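Local coordinates for lumazine-binding protein (Silicibacter pomeroyi DSS-3, PDB 3FKA) that is of unknown function but adopts an NTF2-like fold and belongs to a putative lumazine-binding family, so it may bind a small ligand, at residues H7-Y18 / L101-I112. Sequence-based numbering, arbitrary orientation.
Sequences HIAALTALVETY and LTVLLHEGSWRI. With EDO (1,2-ethanediol), chain Q.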
loop_
_atom_site.group_PDB
_atom_site.type_symbol
_atom_site.label_atom_id
_atom_site.label_comp_id
_atom_site.label_asym_id
_atom_site.label_seq_id
_atom_site.Cartn_x
_atom_site.Cartn_y
_atom_site.Cartn_z
ATOM N N HIS B 7 1.467 8.432 14.844
ATOM C CA HIS B 7 2.539 7.556 14.357
ATOM C C HIS B 7 2.931 7.907 12.913
ATOM O O HIS B 7 4.106 7.898 12.582
ATOM C CB HIS B 7 2.196 6.065 14.485
ATOM C CG HIS B 7 2.133 5.594 15.905
ATOM N ND1 HIS B 7 3.149 5.836 16.806
ATOM C CD2 HIS B 7 1.231 4.819 16.554
ATOM C CE1 HIS B 7 2.833 5.296 17.971
ATOM N NE2 HIS B 7 1.686 4.657 17.840
ATOM N N ILE B 8 1.943 8.197 12.062
ATOM C CA ILE B 8 2.234 8.576 10.663
ATOM C C ILE B 8 3.043 9.878 10.612
ATOM O O ILE B 8 3.984 9.999 9.794
ATOM C CB ILE B 8 0.945 8.595 9.821
ATOM C CG1 ILE B 8 0.507 7.145 9.620
ATOM C CG2 ILE B 8 1.177 9.246 8.465
ATOM C CD1 ILE B 8 -0.871 6.989 9.074
ATOM N N ALA B 9 2.716 10.838 11.481
ATOM C CA ALA B 9 3.488 12.086 11.565
ATOM C C ALA B 9 4.945 11.774 11.983
ATOM O O ALA B 9 5.915 12.318 11.422
ATOM C CB ALA B 9 2.820 13.057 12.535
ATOM N N ALA B 10 5.115 10.864 12.943
ATOM C CA ALA B 10 6.473 10.471 13.395
ATOM C C ALA B 10 7.286 9.793 12.281
ATOM O O ALA B 10 8.488 10.058 12.104
ATOM C CB ALA B 10 6.393 9.578 14.621
ATOM N N LEU B 11 6.613 8.943 11.509
ATOM C CA LEU B 11 7.223 8.230 10.386
ATOM C C LEU B 11 7.601 9.211 9.272
ATOM O O LEU B 11 8.653 9.067 8.640
ATOM C CB LEU B 11 6.278 7.106 9.895
ATOM C CG LEU B 11 6.149 5.903 10.840
ATOM C CD1 LEU B 11 4.838 5.077 10.547
ATOM C CD2 LEU B 11 7.390 5.017 10.820
ATOM N N THR B 12 6.759 10.225 9.058
ATOM C CA THR B 12 7.009 11.263 8.061
ATOM C C THR B 12 8.289 12.018 8.463
ATOM O O THR B 12 9.152 12.273 7.600
ATOM C CB THR B 12 5.783 12.203 7.906
ATOM O OG1 THR B 12 4.652 11.425 7.463
ATOM C CG2 THR B 12 6.053 13.284 6.903
ATOM N N ALA B 13 8.399 12.353 9.753
ATOM C CA ALA B 13 9.605 13.028 10.295
ATOM C C ALA B 13 10.826 12.132 10.129
ATOM O O ALA B 13 11.903 12.621 9.782
ATOM C CB ALA B 13 9.437 13.382 11.750
ATOM N N LEU B 14 10.663 10.840 10.415
ATOM C CA LEU B 14 11.732 9.854 10.268
ATOM C C LEU B 14 12.243 9.833 8.834
ATOM O O LEU B 14 13.455 9.815 8.622
ATOM C CB LEU B 14 11.263 8.462 10.701
ATOM C CG LEU B 14 12.242 7.293 10.533
ATOM C CD1 LEU B 14 13.457 7.518 11.384
ATOM C CD2 LEU B 14 11.550 5.957 10.893
ATOM N N VAL B 15 11.341 9.847 7.852
ATOM C CA VAL B 15 11.746 9.840 6.437
ATOM C C VAL B 15 12.566 11.096 6.109
ATOM O O VAL B 15 13.594 11.011 5.460
ATOM C CB VAL B 15 10.551 9.744 5.489
ATOM C CG1 VAL B 15 11.027 9.867 4.042
ATOM C CG2 VAL B 15 9.833 8.420 5.693
ATOM N N GLU B 16 12.103 12.257 6.568
ATOM C CA GLU B 16 12.832 13.495 6.344
ATOM C C GLU B 16 14.239 13.427 6.973
ATOM O O GLU B 16 15.223 13.816 6.347
ATOM C CB GLU B 16 12.064 14.693 6.888
ATOM C CG GLU B 16 12.807 16.017 6.626
ATOM C CD GLU B 16 11.985 17.259 6.946
ATOM O OE1 GLU B 16 10.889 17.163 7.536
ATOM O OE2 GLU B 16 12.448 18.365 6.595
ATOM N N THR B 17 14.328 12.907 8.190
ATOM C CA THR B 17 15.605 12.760 8.876
ATOM C C THR B 17 16.526 11.830 8.088
ATOM O O THR B 17 17.721 12.108 7.915
ATOM C CB THR B 17 15.406 12.249 10.312
ATOM O OG1 THR B 17 14.618 13.207 11.033
ATOM C CG2 THR B 17 16.741 12.079 10.986
ATOM N N TYR B 18 15.950 10.713 7.642
ATOM C CA TYR B 18 16.668 9.740 6.836
ATOM C C TYR B 18 17.247 10.324 5.555
ATOM O O TYR B 18 18.452 10.225 5.327
ATOM C CB TYR B 18 15.752 8.517 6.532
ATOM C CG TYR B 18 16.114 7.770 5.287
ATOM C CD1 TYR B 18 17.335 7.158 5.163
ATOM C CD2 TYR B 18 15.212 7.669 4.228
ATOM C CE1 TYR B 18 17.663 6.502 4.025
ATOM C CE2 TYR B 18 15.532 7.018 3.078
ATOM C CZ TYR B 18 16.756 6.435 2.962
ATOM O OH TYR B 18 17.052 5.781 1.776
ATOM N N LEU B 101 11.140 0.563 3.102
ATOM C CA LEU B 101 11.669 0.523 4.458
ATOM C C LEU B 101 10.758 -0.247 5.412
ATOM O O LEU B 101 9.553 -0.107 5.304
ATOM C CB LEU B 101 11.778 1.957 4.994
ATOM C CG LEU B 101 12.595 3.066 4.298
ATOM C CD1 LEU B 101 12.242 4.453 4.895
ATOM C CD2 LEU B 101 14.100 2.847 4.357
ATOM N N THR B 102 11.323 -1.050 6.320
ATOM C CA THR B 102 10.558 -1.755 7.362
ATOM C C THR B 102 11.001 -0.980 8.610
ATOM O O THR B 102 12.202 -0.659 8.748
ATOM C CB THR B 102 10.802 -3.266 7.481
ATOM O OG1 THR B 102 12.205 -3.539 7.552
ATOM C CG2 THR B 102 10.213 -3.966 6.273
ATOM N N VAL B 103 10.051 -0.668 9.497
ATOM C CA VAL B 103 10.323 0.178 10.658
ATOM C C VAL B 103 9.613 -0.400 11.866
ATOM O O VAL B 103 8.520 -0.974 11.721
ATOM C CB VAL B 103 9.803 1.620 10.408
ATOM C CG1 VAL B 103 10.414 2.620 11.406
ATOM C CG2 VAL B 103 10.108 2.111 8.967
ATOM N N LEU B 104 10.225 -0.242 13.035
ATOM C CA LEU B 104 9.677 -0.739 14.286
ATOM C C LEU B 104 9.612 0.384 15.308
ATOM O O LEU B 104 10.568 1.146 15.450
ATOM C CB LEU B 104 10.552 -1.831 14.866
ATOM C CG LEU B 104 10.094 -2.538 16.147
ATOM C CD1 LEU B 104 8.888 -3.458 15.885
ATOM C CD2 LEU B 104 11.253 -3.341 16.762
ATOM N N LEU B 105 8.493 0.462 16.017
ATOM C CA LEU B 105 8.307 1.412 17.100
ATOM C C LEU B 105 8.915 0.692 18.287
ATOM O O LEU B 105 8.337 -0.287 18.758
ATOM C CB LEU B 105 6.835 1.714 17.347
ATOM C CG LEU B 105 6.489 2.582 18.567
ATOM C CD1 LEU B 105 7.113 3.953 18.502
ATOM C CD2 LEU B 105 4.971 2.686 18.666
ATOM N N HIS B 106 10.033 1.191 18.800
ATOM C CA HIS B 106 10.727 0.522 19.894
ATOM C C HIS B 106 11.202 1.552 20.908
ATOM O O HIS B 106 11.836 2.550 20.540
ATOM C CB HIS B 106 11.885 -0.283 19.322
ATOM C CG HIS B 106 12.688 -1.004 20.351
ATOM N ND1 HIS B 106 12.179 -2.046 21.099
ATOM C CD2 HIS B 106 13.979 -0.867 20.720
ATOM C CE1 HIS B 106 13.113 -2.480 21.926
ATOM N NE2 HIS B 106 14.216 -1.785 21.714
ATOM N N GLU B 107 10.885 1.303 22.177
ATOM C CA GLU B 107 11.249 2.223 23.261
ATOM C C GLU B 107 10.767 3.670 22.994
ATOM O O GLU B 107 11.503 4.634 23.208
ATOM C CB GLU B 107 12.750 2.154 23.520
ATOM C CG GLU B 107 13.160 0.776 23.947
ATOM C CD GLU B 107 14.632 0.630 24.223
ATOM O OE1 GLU B 107 15.451 1.515 23.874
ATOM O OE2 GLU B 107 14.946 -0.426 24.792
ATOM N N GLY B 108 9.554 3.798 22.461
ATOM C CA GLY B 108 8.959 5.121 22.219
ATOM C C GLY B 108 9.275 5.837 20.921
ATOM O O GLY B 108 8.763 6.947 20.698
ATOM N N SER B 109 10.084 5.230 20.053
ATOM C CA SER B 109 10.394 5.886 18.787
ATOM C C SER B 109 10.537 4.885 17.618
ATOM O O SER B 109 10.897 3.729 17.816
ATOM C CB SER B 109 11.640 6.741 18.937
ATOM O OG SER B 109 12.792 5.982 19.186
ATOM N N TRP B 110 10.196 5.359 16.427
ATOM C CA TRP B 110 10.274 4.574 15.194
ATOM C C TRP B 110 11.717 4.518 14.737
ATOM O O TRP B 110 12.385 5.566 14.688
ATOM C CB TRP B 110 9.365 5.162 14.124
ATOM C CG TRP B 110 7.911 5.047 14.455
ATOM C CD1 TRP B 110 7.131 5.977 15.080
ATOM C CD2 TRP B 110 7.071 3.929 14.189
ATOM N NE1 TRP B 110 5.836 5.508 15.199
ATOM C CE2 TRP B 110 5.779 4.245 14.668
ATOM C CE3 TRP B 110 7.286 2.672 13.614
ATOM C CZ2 TRP B 110 4.701 3.361 14.562
ATOM C CZ3 TRP B 110 6.200 1.796 13.498
ATOM C CH2 TRP B 110 4.930 2.149 13.959
ATOM N N ARG B 111 12.208 3.316 14.410
ATOM C CA ARG B 111 13.610 3.137 14.014
ATOM C C ARG B 111 13.629 2.126 12.867
ATOM O O ARG B 111 12.889 1.136 12.881
ATOM C CB ARG B 111 14.442 2.712 15.216
ATOM C CG ARG B 111 15.925 2.875 15.041
ATOM C CD ARG B 111 16.626 2.495 16.320
ATOM N NE ARG B 111 18.053 2.773 16.220
ATOM C CZ ARG B 111 18.994 2.231 16.979
ATOM N NH1 ARG B 111 18.719 1.297 17.881
ATOM N NH2 ARG B 111 20.261 2.585 16.771
ATOM N N ILE B 112 14.478 2.381 11.890
ATOM C CA ILE B 112 14.513 1.586 10.661
ATOM C C ILE B 112 15.229 0.243 10.826
ATOM O O ILE B 112 16.375 0.166 11.291
ATOM C CB ILE B 112 15.142 2.372 9.510
ATOM C CG1 ILE B 112 14.417 3.706 9.280
ATOM C CG2 ILE B 112 15.106 1.496 8.245
ATOM C CD1 ILE B 112 15.176 4.681 8.329
HETATM C C1 EDO Q . 16.129 6.312 18.102
HETATM O O1 EDO Q . 15.579 5.209 18.850
HETATM C C2 EDO Q . 15.467 6.430 16.745
HETATM O O2 EDO Q . 14.057 6.311 16.885
#
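W110 lays one face of its indole against L11 and turns its NE1 edge to H7, and tracing it from CB outward accounts for much of the N-terminal half of the contact. W110 CB lies 4.0 Å from L14 CD2, with L11 CD2 beside it. W110 CG sits beside the backbone N, anti to the carbonyl carbon (chi1 -67°), which turns the indole toward helix 7-18, close to where the backbones come nearest at L11. L11 CG stands 4.0 Å from the centroid of the five-membered ring of W110 and 11° off its normal, a CH-pi contact over the face, while L11 CD2 spreads toward the rim over W110 CD2 and CE3. L105 CB, of the same hairpin, covers the opposite face at 3.6 Å above the indole plane, so the indole is clamped between two leucines. W110 CD1 meets A10 CB at 3.7 Å. Next to it, at the ring edge, W110 NE1 is 3.1 Å from H7 ND1, and W110 CZ2 lies over one face of the H7 imidazole; the H7 and W110 ring planes are inclined at 79°. H7 CE1 in turn touches L105 CD2 at 3.4 Å. Further along the helix, L14 CD2 reaches V103 CG1 at 3.6 Å and also packs on I112 CG1, and Y18 CB rests more loosely on I112 CD1, the Y18 OH being hydrogen-bonded to D99. Replacing W110 by a valine is likely to open a gap between L11 and L105 and deprive H7 of the indole edge beside it. The helix thus lies over the strand pair 101-106 and 109-112, joined by a type I' turn, in the helix-on-curved-sheet arrangement of NTF2-like folds. Cohesion there rests chiefly on apolar and ring-face packing.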